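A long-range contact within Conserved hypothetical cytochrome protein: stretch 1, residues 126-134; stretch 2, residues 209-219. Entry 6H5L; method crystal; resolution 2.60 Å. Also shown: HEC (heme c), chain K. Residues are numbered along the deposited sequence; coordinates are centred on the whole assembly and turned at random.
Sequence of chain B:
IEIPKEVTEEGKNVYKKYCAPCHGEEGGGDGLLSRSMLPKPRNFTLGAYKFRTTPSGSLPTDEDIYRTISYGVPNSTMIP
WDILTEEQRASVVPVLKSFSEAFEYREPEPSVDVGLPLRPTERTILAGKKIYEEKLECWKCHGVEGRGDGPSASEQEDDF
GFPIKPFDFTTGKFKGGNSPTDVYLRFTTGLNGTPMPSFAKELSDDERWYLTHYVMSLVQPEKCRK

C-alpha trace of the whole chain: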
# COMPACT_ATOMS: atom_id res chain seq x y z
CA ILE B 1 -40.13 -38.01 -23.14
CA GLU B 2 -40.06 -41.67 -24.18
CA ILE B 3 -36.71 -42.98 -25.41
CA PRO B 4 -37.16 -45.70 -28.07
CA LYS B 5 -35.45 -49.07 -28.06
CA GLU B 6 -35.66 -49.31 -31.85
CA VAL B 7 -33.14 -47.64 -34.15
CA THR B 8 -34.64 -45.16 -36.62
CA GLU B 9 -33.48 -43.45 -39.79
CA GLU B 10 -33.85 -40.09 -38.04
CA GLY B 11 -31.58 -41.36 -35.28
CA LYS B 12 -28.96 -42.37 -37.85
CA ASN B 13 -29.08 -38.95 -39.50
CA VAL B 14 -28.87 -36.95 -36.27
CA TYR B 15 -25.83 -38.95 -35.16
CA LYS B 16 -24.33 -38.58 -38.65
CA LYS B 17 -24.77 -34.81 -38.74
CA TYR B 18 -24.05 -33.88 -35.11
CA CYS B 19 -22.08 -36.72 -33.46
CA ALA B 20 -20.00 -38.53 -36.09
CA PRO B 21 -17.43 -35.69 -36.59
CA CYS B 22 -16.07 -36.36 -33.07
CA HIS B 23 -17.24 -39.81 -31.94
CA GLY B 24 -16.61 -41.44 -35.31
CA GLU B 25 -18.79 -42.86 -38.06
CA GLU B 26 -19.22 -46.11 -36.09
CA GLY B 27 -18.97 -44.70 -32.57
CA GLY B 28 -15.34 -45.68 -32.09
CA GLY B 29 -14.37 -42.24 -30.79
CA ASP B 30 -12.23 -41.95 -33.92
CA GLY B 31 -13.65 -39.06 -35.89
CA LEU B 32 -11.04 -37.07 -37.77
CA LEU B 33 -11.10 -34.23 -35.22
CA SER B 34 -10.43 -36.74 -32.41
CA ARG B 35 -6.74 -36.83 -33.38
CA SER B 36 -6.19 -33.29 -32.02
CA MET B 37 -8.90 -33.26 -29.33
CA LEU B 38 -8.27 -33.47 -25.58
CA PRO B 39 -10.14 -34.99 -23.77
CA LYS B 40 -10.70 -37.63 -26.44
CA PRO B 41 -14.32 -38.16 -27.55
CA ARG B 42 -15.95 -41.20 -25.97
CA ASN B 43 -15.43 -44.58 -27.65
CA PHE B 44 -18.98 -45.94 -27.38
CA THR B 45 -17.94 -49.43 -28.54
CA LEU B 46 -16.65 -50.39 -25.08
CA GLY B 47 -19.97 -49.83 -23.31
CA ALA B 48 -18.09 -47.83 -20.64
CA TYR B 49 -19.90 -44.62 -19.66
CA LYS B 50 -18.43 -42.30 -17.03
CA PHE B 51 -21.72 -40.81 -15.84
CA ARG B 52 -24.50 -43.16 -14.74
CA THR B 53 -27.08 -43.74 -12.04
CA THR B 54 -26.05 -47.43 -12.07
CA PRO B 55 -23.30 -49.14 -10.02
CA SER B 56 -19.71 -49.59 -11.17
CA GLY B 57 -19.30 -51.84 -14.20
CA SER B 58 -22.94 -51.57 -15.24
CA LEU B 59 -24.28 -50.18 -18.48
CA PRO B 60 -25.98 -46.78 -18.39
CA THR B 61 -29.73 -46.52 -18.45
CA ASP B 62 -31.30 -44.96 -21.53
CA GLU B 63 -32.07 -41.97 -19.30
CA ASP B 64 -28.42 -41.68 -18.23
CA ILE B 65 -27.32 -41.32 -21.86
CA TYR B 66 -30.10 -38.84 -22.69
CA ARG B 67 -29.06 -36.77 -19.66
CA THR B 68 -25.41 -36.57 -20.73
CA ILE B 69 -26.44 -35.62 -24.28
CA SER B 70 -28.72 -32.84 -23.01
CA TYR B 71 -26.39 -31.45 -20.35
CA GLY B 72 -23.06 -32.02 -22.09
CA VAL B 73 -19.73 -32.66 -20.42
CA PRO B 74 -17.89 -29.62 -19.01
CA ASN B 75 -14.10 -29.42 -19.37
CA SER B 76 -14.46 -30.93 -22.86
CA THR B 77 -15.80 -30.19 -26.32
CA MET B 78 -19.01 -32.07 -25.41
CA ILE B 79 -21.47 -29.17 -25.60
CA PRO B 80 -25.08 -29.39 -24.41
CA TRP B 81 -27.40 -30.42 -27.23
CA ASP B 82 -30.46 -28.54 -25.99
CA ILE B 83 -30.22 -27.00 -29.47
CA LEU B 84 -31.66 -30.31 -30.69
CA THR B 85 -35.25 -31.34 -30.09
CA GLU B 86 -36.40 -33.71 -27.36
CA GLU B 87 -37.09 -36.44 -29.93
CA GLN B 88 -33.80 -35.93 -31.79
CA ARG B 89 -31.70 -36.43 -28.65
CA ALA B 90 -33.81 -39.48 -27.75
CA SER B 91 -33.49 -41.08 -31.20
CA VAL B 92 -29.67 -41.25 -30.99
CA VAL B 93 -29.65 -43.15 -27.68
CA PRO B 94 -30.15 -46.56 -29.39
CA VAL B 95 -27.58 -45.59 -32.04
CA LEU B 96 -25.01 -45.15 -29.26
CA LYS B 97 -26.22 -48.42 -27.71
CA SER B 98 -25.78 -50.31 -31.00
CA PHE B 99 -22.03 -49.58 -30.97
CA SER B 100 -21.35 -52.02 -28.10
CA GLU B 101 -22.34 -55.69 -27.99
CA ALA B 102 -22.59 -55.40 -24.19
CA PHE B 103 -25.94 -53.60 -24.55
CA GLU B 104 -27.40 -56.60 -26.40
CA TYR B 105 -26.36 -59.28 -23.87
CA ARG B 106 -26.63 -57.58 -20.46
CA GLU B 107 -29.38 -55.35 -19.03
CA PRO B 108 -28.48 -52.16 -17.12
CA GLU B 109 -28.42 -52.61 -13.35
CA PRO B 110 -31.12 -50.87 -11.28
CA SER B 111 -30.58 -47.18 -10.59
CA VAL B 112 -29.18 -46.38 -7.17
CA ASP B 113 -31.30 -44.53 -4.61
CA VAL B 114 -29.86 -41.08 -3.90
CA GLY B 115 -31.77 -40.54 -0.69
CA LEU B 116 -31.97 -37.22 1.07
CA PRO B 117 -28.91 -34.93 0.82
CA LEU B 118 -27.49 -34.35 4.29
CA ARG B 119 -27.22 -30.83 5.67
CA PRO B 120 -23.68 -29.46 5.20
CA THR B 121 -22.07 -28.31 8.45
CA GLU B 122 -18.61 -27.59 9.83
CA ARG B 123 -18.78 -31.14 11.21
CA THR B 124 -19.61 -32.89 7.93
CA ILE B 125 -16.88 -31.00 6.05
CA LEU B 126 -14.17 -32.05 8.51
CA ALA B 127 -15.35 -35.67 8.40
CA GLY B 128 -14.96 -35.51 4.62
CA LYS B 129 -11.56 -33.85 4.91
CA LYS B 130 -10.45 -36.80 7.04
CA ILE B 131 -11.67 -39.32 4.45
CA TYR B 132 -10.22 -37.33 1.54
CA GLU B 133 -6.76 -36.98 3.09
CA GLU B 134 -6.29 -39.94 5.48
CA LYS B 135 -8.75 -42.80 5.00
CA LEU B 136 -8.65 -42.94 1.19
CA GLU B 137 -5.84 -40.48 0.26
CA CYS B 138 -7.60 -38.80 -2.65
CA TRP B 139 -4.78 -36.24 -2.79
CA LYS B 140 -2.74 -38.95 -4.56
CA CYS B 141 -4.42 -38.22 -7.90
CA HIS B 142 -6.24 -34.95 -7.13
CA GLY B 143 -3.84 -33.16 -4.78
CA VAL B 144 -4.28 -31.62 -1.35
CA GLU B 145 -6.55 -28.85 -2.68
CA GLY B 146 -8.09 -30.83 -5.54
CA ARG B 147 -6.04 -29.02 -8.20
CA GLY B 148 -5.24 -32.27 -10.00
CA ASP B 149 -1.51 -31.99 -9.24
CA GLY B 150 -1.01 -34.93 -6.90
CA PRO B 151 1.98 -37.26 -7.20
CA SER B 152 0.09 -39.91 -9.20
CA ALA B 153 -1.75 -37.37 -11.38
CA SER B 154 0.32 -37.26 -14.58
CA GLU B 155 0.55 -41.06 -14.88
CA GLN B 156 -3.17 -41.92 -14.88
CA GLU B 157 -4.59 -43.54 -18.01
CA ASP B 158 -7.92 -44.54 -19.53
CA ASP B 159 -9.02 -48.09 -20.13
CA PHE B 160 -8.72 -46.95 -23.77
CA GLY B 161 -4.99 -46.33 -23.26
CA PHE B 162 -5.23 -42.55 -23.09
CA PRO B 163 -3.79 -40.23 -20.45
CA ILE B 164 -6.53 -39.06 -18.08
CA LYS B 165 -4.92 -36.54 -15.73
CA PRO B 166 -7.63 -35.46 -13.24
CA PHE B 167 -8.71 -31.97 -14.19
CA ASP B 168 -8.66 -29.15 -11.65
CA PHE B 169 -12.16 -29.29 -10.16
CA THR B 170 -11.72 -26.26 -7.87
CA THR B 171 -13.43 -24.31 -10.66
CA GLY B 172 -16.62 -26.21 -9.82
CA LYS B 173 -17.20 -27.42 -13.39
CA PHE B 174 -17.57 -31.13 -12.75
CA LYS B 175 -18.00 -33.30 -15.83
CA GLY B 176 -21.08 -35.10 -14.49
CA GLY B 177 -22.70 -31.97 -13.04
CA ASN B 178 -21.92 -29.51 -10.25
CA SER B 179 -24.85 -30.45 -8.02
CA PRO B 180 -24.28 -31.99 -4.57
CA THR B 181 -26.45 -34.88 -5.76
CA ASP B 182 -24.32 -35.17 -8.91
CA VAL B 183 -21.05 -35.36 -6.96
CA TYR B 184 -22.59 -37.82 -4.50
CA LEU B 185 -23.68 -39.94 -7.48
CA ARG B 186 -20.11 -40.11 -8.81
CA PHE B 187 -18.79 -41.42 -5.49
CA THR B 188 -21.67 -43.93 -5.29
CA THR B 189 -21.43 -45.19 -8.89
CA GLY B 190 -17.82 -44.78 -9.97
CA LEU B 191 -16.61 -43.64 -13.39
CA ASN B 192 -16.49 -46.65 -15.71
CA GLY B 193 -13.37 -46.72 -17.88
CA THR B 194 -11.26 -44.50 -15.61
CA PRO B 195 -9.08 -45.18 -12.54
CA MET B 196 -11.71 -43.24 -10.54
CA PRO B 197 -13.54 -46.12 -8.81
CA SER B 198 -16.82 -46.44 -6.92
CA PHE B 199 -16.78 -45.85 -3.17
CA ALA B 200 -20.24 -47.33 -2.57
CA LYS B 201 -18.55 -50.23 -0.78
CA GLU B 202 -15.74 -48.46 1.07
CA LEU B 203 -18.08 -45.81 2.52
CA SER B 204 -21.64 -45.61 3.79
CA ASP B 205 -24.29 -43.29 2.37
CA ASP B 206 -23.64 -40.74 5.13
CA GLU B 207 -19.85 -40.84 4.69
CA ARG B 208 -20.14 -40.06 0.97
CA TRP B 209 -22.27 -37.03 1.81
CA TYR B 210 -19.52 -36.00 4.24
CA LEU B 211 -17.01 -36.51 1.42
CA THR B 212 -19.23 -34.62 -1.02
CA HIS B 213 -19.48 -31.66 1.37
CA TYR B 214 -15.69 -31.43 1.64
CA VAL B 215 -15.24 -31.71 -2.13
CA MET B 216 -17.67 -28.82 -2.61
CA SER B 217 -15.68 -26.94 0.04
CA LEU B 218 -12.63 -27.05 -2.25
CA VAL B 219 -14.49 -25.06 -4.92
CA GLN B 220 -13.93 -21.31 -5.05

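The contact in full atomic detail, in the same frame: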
# COMPACT_ATOMS: atom_id res chain seq x y z
N LEU B 126 -15.40 -31.52 7.92
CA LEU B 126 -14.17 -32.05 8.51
C LEU B 126 -14.14 -33.57 8.47
O LEU B 126 -13.06 -34.16 8.38
CB LEU B 126 -14.02 -31.54 9.95
CG LEU B 126 -13.13 -30.31 10.14
CD1 LEU B 126 -13.58 -29.16 9.24
CD2 LEU B 126 -13.12 -29.88 11.60
N ALA B 127 -15.31 -34.22 8.55
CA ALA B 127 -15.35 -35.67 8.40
C ALA B 127 -15.00 -36.08 6.98
O ALA B 127 -14.43 -37.16 6.77
CB ALA B 127 -16.72 -36.21 8.79
N GLY B 128 -15.33 -35.25 5.99
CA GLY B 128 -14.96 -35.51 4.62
C GLY B 128 -13.51 -35.19 4.35
O GLY B 128 -12.85 -35.87 3.55
N LYS B 129 -12.99 -34.15 5.01
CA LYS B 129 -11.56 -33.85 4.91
C LYS B 129 -10.72 -35.01 5.42
O LYS B 129 -9.68 -35.34 4.84
CB LYS B 129 -11.24 -32.58 5.69
CG LYS B 129 -9.75 -32.29 5.81
CD LYS B 129 -9.48 -31.00 6.57
CE LYS B 129 -7.98 -30.76 6.71
NZ LYS B 129 -7.70 -29.46 7.39
N LYS B 130 -11.17 -35.66 6.50
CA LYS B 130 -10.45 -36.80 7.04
C LYS B 130 -10.44 -37.97 6.06
O LYS B 130 -9.41 -38.61 5.86
CB LYS B 130 -11.08 -37.21 8.37
CG LYS B 130 -10.14 -37.89 9.35
CD LYS B 130 -10.87 -38.20 10.65
CE LYS B 130 -10.02 -39.02 11.60
NZ LYS B 130 -10.84 -39.53 12.73
N ILE B 131 -11.59 -38.25 5.44
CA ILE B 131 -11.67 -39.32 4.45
C ILE B 131 -10.81 -38.98 3.24
O ILE B 131 -10.05 -39.81 2.73
CB ILE B 131 -13.13 -39.57 4.04
CG1 ILE B 131 -13.95 -40.06 5.23
CG2 ILE B 131 -13.21 -40.55 2.87
CD1 ILE B 131 -15.43 -40.18 4.94
N TYR B 132 -10.92 -37.74 2.75
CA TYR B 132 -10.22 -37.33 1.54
C TYR B 132 -8.71 -37.42 1.70
O TYR B 132 -7.99 -37.75 0.75
CB TYR B 132 -10.64 -35.90 1.17
CG TYR B 132 -9.99 -35.33 -0.08
CD1 TYR B 132 -8.74 -34.71 -0.01
CD2 TYR B 132 -10.62 -35.39 -1.31
CE1 TYR B 132 -8.14 -34.18 -1.14
CE2 TYR B 132 -10.03 -34.86 -2.45
CZ TYR B 132 -8.79 -34.26 -2.35
OH TYR B 132 -8.19 -33.72 -3.47
N GLU B 133 -8.20 -37.13 2.90
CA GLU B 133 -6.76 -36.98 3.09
C GLU B 133 -6.11 -38.15 3.82
O GLU B 133 -4.92 -38.40 3.62
CB GLU B 133 -6.45 -35.68 3.84
CG GLU B 133 -5.91 -34.57 2.96
CD GLU B 133 -6.59 -33.23 3.21
OE1 GLU B 133 -7.12 -32.64 2.24
OE2 GLU B 133 -6.60 -32.78 4.37
N GLU B 134 -6.85 -38.86 4.68
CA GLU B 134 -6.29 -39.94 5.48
C GLU B 134 -6.84 -41.30 5.09
O GLU B 134 -6.08 -42.21 4.75
CB GLU B 134 -6.54 -39.67 6.97
CG GLU B 134 -5.93 -38.39 7.49
CD GLU B 134 -6.26 -38.16 8.96
OE1 GLU B 134 -6.63 -39.14 9.63
OE2 GLU B 134 -6.15 -37.01 9.42
N TRP B 209 -21.79 -38.40 1.71
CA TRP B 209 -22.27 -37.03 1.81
C TRP B 209 -21.26 -36.16 2.56
O TRP B 209 -21.06 -34.99 2.20
CB TRP B 209 -23.63 -36.98 2.50
CG TRP B 209 -24.76 -37.45 1.63
CD1 TRP B 209 -25.50 -38.59 1.80
CD2 TRP B 209 -25.28 -36.80 0.46
NE1 TRP B 209 -26.45 -38.68 0.80
CE2 TRP B 209 -26.33 -37.60 -0.03
CE3 TRP B 209 -24.95 -35.62 -0.21
CZ2 TRP B 209 -27.06 -37.26 -1.16
CZ3 TRP B 209 -25.68 -35.28 -1.34
CH2 TRP B 209 -26.72 -36.10 -1.81
N TYR B 210 -20.63 -36.70 3.60
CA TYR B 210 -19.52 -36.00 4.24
C TYR B 210 -18.43 -35.69 3.22
O TYR B 210 -17.94 -34.56 3.14
CB TYR B 210 -18.92 -36.85 5.38
CG TYR B 210 -19.88 -37.30 6.46
CD1 TYR B 210 -21.09 -36.66 6.68
CD2 TYR B 210 -19.56 -38.38 7.28
CE1 TYR B 210 -21.96 -37.09 7.67
CE2 TYR B 210 -20.41 -38.81 8.27
CZ TYR B 210 -21.61 -38.16 8.47
OH TYR B 210 -22.46 -38.58 9.46
N LEU B 211 -18.04 -36.70 2.44
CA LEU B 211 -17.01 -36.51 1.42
C LEU B 211 -17.45 -35.50 0.37
O LEU B 211 -16.66 -34.66 -0.07
CB LEU B 211 -16.67 -37.85 0.78
CG LEU B 211 -15.61 -37.89 -0.31
CD1 LEU B 211 -14.25 -37.49 0.24
CD2 LEU B 211 -15.55 -39.28 -0.93
N THR B 212 -18.72 -35.58 -0.06
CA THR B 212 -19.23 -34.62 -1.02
C THR B 212 -19.14 -33.20 -0.48
O THR B 212 -18.74 -32.28 -1.20
CB THR B 212 -20.68 -34.96 -1.39
OG1 THR B 212 -20.72 -36.20 -2.10
CG2 THR B 212 -21.29 -33.87 -2.25
N HIS B 213 -19.51 -33.00 0.79
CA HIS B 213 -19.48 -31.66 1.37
C HIS B 213 -18.07 -31.09 1.37
O HIS B 213 -17.88 -29.89 1.13
CB HIS B 213 -20.05 -31.70 2.79
CG HIS B 213 -21.51 -32.02 2.84
ND1 HIS B 213 -22.15 -32.41 4.00
CD2 HIS B 213 -22.46 -32.02 1.87
CE1 HIS B 213 -23.43 -32.63 3.74
NE2 HIS B 213 -23.65 -32.40 2.46
N TYR B 214 -17.06 -31.92 1.65
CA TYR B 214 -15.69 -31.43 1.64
C TYR B 214 -15.21 -31.14 0.23
O TYR B 214 -14.45 -30.19 0.00
CB TYR B 214 -14.75 -32.42 2.33
CG TYR B 214 -13.31 -32.00 2.24
CD1 TYR B 214 -12.82 -30.95 3.00
CD2 TYR B 214 -12.43 -32.65 1.38
CE1 TYR B 214 -11.50 -30.55 2.92
CE2 TYR B 214 -11.10 -32.26 1.29
CZ TYR B 214 -10.64 -31.21 2.06
OH TYR B 214 -9.33 -30.83 1.97
N VAL B 215 -15.63 -31.96 -0.74
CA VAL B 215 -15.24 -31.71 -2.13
C VAL B 215 -15.82 -30.39 -2.61
O VAL B 215 -15.13 -29.60 -3.28
CB VAL B 215 -15.68 -32.89 -3.03
CG1 VAL B 215 -15.49 -32.54 -4.49
CG2 VAL B 215 -14.91 -34.14 -2.68
N MET B 216 -17.09 -30.12 -2.28
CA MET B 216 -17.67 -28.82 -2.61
C MET B 216 -16.96 -27.69 -1.88
O MET B 216 -16.90 -26.56 -2.40
CB MET B 216 -19.16 -28.82 -2.27
CG MET B 216 -19.96 -29.92 -2.94
SD MET B 216 -19.98 -29.80 -4.74
CE MET B 216 -21.67 -29.30 -5.02
N SER B 217 -16.42 -27.96 -0.70
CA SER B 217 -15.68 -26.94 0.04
C SER B 217 -14.43 -26.50 -0.70
O SER B 217 -14.00 -25.35 -0.55
CB SER B 217 -15.31 -27.47 1.43
OG SER B 217 -14.15 -26.83 1.93
N LEU B 218 -13.84 -27.38 -1.51
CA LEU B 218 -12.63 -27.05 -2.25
C LEU B 218 -12.90 -26.14 -3.44
O LEU B 218 -11.95 -25.57 -3.99
CB LEU B 218 -11.93 -28.33 -2.71
CG LEU B 218 -11.46 -29.25 -1.59
CD1 LEU B 218 -10.82 -30.51 -2.15
CD2 LEU B 218 -10.49 -28.52 -0.67
N VAL B 219 -14.16 -26.00 -3.86
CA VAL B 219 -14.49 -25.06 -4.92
C VAL B 219 -14.29 -23.63 -4.43
O VAL B 219 -14.31 -23.34 -3.23
CB VAL B 219 -15.93 -25.30 -5.41
CG1 VAL B 219 -16.21 -24.53 -6.70
CG2 VAL B 219 -16.19 -26.78 -5.62
FE HEC K . -11.06 -38.93 -8.42
CHA HEC K . -12.77 -37.83 -11.19
CHB HEC K . -13.13 -37.06 -6.42
CHC HEC K . -9.60 -40.29 -5.62
CHD HEC K . -8.54 -40.18 -10.36
NA HEC K . -12.70 -37.72 -8.74
C1A HEC K . -13.16 -37.31 -9.97
C2A HEC K . -14.12 -36.24 -9.76
C3A HEC K . -14.22 -36.02 -8.45
C4A HEC K . -13.33 -36.95 -7.78
CMA HEC K . -15.12 -34.98 -7.75
CAA HEC K . -14.89 -35.49 -10.88
CBA HEC K . -16.33 -35.98 -10.96
CGA HEC K . -17.04 -35.26 -12.07
O1A HEC K . -16.37 -34.51 -12.83
O2A HEC K . -18.28 -35.44 -12.21
NB HEC K . -11.26 -38.65 -6.38
C1B HEC K . -12.30 -37.96 -5.79
C2B HEC K . -12.36 -38.35 -4.40
C3B HEC K . -11.38 -39.24 -4.17
C4B HEC K . -10.67 -39.45 -5.42
CMB HEC K . -13.38 -37.78 -3.38
CAB HEC K . -11.03 -39.94 -2.84
CBB HEC K . -12.18 -40.81 -2.30
NC HEC K . -9.36 -39.99 -8.05
C1C HEC K . -8.98 -40.53 -6.83
C2C HEC K . -7.92 -41.48 -7.07
C3C HEC K . -7.54 -41.35 -8.35
C4C HEC K . -8.50 -40.48 -9.02
CMC HEC K . -7.10 -42.16 -5.94
CAC HEC K . -6.38 -42.11 -9.05
CBC HEC K . -6.69 -43.62 -9.12
ND HEC K . -10.70 -38.98 -10.47
C1D HEC K . -9.60 -39.60 -11.05
C2D HEC K . -9.73 -39.54 -12.48
C3D HEC K . -11.06 -38.81 -12.74
C4D HEC K . -11.59 -38.50 -11.43
CMD HEC K . -8.76 -40.10 -13.54
CAD HEC K . -11.70 -38.47 -14.11
CBD HEC K . -11.07 -37.19 -14.66
CGD HEC K . -11.58 -36.93 -16.06
O1D HEC K . -12.55 -37.61 -16.49
O2D HEC K . -11.02 -36.03 -16.74

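Two helices cross here almost at right angles, packed closely at a glycine and held chiefly by apolar and aromatic contacts centred on one tyrosine, with a single weak hydrogen bond at the margin. Their axes approach to 7.0 Å, and the point of closest backbone contact is Gly128, whose CA lies 3.9 Å from CA of Leu211. Glycine suits this place because it has no side chain: a CB would point into the other helix and clash with Tyr210 O and Tyr214 CB. The bare CA of Gly128 instead makes a CA-H...O contact with Tyr210 O at 3.5 Å, although that carbonyl also accepts the helical hydrogen bond from Tyr214 N.

Tyr214 buries more surface than any other residue in the contact. With chi1 in the t rotamer, its side chain sits as a knob among Gly128, Lys129, Tyr132 and Glu133. Lys129 covers one face of the ring, its CA 3.6 Å from the ring centroid and almost on the ring normal; the extended lysine chain then leads its charged end away from the contact. Tyr214 CE2 lies over a face of the Tyr132 ring, 3.5 Å from Tyr132 CG, the two ring planes inclined at 58°. At the tip of the knob, Tyr214 OH donates a weak hydrogen bond to Glu133 OE1 (2.9 Å), so the phenol's polar end finds a partner while its ring stays packed.

Leu211 extends the apolar packing: its CD1 lies 4.1 Å from Tyr132 CB and 4.2 Å from Ile131 CG2, and the same CD1 is 3.7 Å from the heme methyl CMB, with CD2 at 3.6 Å from that CMB. A compact apolar side chain suits a place between these nonpolar groups of helix and cofactor. Farther out, the small Ala127 places its CB 3.9 Å from Tyr210 CD2, and Leu218 CD1 approaches Tyr132 CZ at 4.3 Å.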